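Local coordinates for translation initiation factor eIF2b-like protein (Chaetomium thermophilum, PDB 4ZEM) that is the beta subunit of eIF2B, a complex that probably promotes guanine-nucleotide exchange on eIF2 during translation initiation, at residues G374-A377 with D378-I382. Residues are numbered along the deposited sequence; the frame is centred on the assembly and turned at random.
Sequences GIYA and DHYKI
His379 bonds to Ile375 twice in the last turn of helix 372-379, a C-terminal helix end at which Tyr380 is the first residue to leave helical geometry. The two donors reach Ile375 O from opposite faces of its carbonyl plane: the backbone N of His379 at 3.3 Å, and ring atom ND1 at 2.9 Å in a nearly straight bond (171°). With CG beside the backbone N (chi1 -62°), the imidazole presents its ND1 edge to the oxygen, which lies in the ring plane. Replacing His379 with alanine is likely to leave Ile375 O, within this turn, only the longer bond from the backbone N, which that N-H shares with Tyr376 O, and to open a gap beside Ile375 CG2, which packs 3.9 Å from His379 ND1.

Backbone bonds complete the turn, Asp378 N to Gly374 O and Tyr380 N to Tyr376 O, each 3.0 Å.

Apolar packing joins the two tyrosines, which run side by side in the same direction. Both meet residues of the 310-312 loop: the Tyr376 ring meets that of Phe310, and Tyr380 OH bonds to Phe310 O. Tyr380 also packs on helix 88-104. Tyr380 CD2 meets the edge of the Tyr376 ring at CD2, 3.9 Å away.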
loop_
_atom_site.group_PDB
_atom_site.type_symbol
_atom_site.label_atom_id
_atom_site.label_comp_id
_atom_site.label_asym_id
_atom_site.label_seq_id
_atom_site.Cartn_x
_atom_site.Cartn_y
_atom_site.Cartn_z
ATOM N N GLY A 374 17.313 1.055 0.804
ATOM C CA GLY A 374 17.258 2.435 1.255
ATOM C C GLY A 374 15.842 2.881 1.571
ATOM O O GLY A 374 15.595 3.524 2.590
ATOM N N ILE A 375 14.907 2.505 0.706
ATOM C CA ILE A 375 13.505 2.858 0.874
ATOM C C ILE A 375 12.923 2.212 2.131
ATOM O O ILE A 375 12.206 2.865 2.894
ATOM C CB ILE A 375 12.680 2.455 -0.371
ATOM C CG1 ILE A 375 13.182 3.232 -1.594
ATOM C CG2 ILE A 375 11.190 2.686 -0.142
ATOM C CD1 ILE A 375 12.564 2.809 -2.914
ATOM N N TYR A 376 13.253 0.945 2.368
ATOM C CA TYR A 376 12.754 0.269 3.563
ATOM C C TYR A 376 13.255 0.952 4.829
ATOM O O TYR A 376 12.486 1.185 5.763
ATOM C CB TYR A 376 13.157 -1.209 3.574
ATOM C CG TYR A 376 12.164 -2.084 2.852
ATOM C CD1 TYR A 376 12.444 -2.603 1.589
ATOM C CD2 TYR A 376 10.941 -2.394 3.436
ATOM C CE1 TYR A 376 11.526 -3.408 0.927
ATOM C CE2 TYR A 376 10.013 -3.185 2.782
ATOM C CZ TYR A 376 10.308 -3.693 1.533
ATOM O OH TYR A 376 9.381 -4.490 0.902
ATOM N N ALA A 377 14.539 1.291 4.850
ATOM C CA ALA A 377 15.139 1.956 6.005
ATOM C C ALA A 377 14.514 3.334 6.263
ATOM O O ALA A 377 14.341 3.738 7.409
ATOM C CB ALA A 377 16.637 2.080 5.815
ATOM N N ASP A 378 14.172 4.043 5.191
ATOM C CA ASP A 378 13.554 5.366 5.290
ATOM C C ASP A 378 12.154 5.359 5.921
ATOM O O ASP A 378 11.755 6.334 6.553
ATOM C CB ASP A 378 13.480 6.020 3.905
ATOM C CG ASP A 378 14.816 6.576 3.443
ATOM O OD1 ASP A 378 15.719 6.763 4.289
ATOM O OD2 ASP A 378 14.957 6.834 2.229
ATOM N N HIS A 379 11.394 4.289 5.713
ATOM C CA HIS A 379 10.004 4.263 6.165
ATOM C C HIS A 379 9.718 3.359 7.371
ATOM O O HIS A 379 8.675 3.490 8.008
ATOM C CB HIS A 379 9.102 3.868 4.993
ATOM C CG HIS A 379 9.146 4.844 3.861
ATOM N ND1 HIS A 379 10.170 4.869 2.940
ATOM C CD2 HIS A 379 8.310 5.855 3.524
ATOM C CE1 HIS A 379 9.954 5.843 2.073
ATOM N NE2 HIS A 379 8.834 6.458 2.404
ATOM N N TYR A 380 10.637 2.453 7.695
ATOM C CA TYR A 380 10.420 1.543 8.816
ATOM C C TYR A 380 11.538 1.571 9.869
ATOM O O TYR A 380 12.703 1.819 9.560
ATOM C CB TYR A 380 10.256 0.111 8.295
ATOM C CG TYR A 380 9.022 -0.114 7.454
ATOM C CD1 TYR A 380 7.762 -0.166 8.030
ATOM C CD2 TYR A 380 9.118 -0.248 6.070
ATOM C CE1 TYR A 380 6.629 -0.368 7.255
ATOM C CE2 TYR A 380 7.994 -0.447 5.284
ATOM C CZ TYR A 380 6.752 -0.508 5.881
ATOM O OH TYR A 380 5.632 -0.706 5.104
ATOM N N LYS A 381 11.149 1.315 11.115
ATOM C CA LYS A 381 12.062 1.159 12.251
ATOM C C LYS A 381 12.275 -0.312 12.543
ATOM O O LYS A 381 11.336 -1.103 12.481
ATOM C CB LYS A 381 11.534 1.857 13.510
ATOM C CG LYS A 381 11.863 3.328 13.604
ATOM C CD LYS A 381 11.202 4.129 12.521
ATOM C CE LYS A 381 11.580 5.589 12.615
ATOM N NZ LYS A 381 10.946 6.371 11.514
ATOM N N ILE A 382 13.506 -0.671 12.880
ATOM C CA ILE A 382 13.844 -2.062 13.134
ATOM C C ILE A 382 12.993 -2.656 14.270
ATOM O O ILE A 382 12.694 -3.848 14.260
ATOM C CB ILE A 382 15.353 -2.219 13.447
ATOM C CG1 ILE A 382 15.750 -3.695 13.441
ATOM C CG2 ILE A 382 15.714 -1.556 14.767
ATOM C CD1 ILE A 382 17.214 -3.932 13.725
#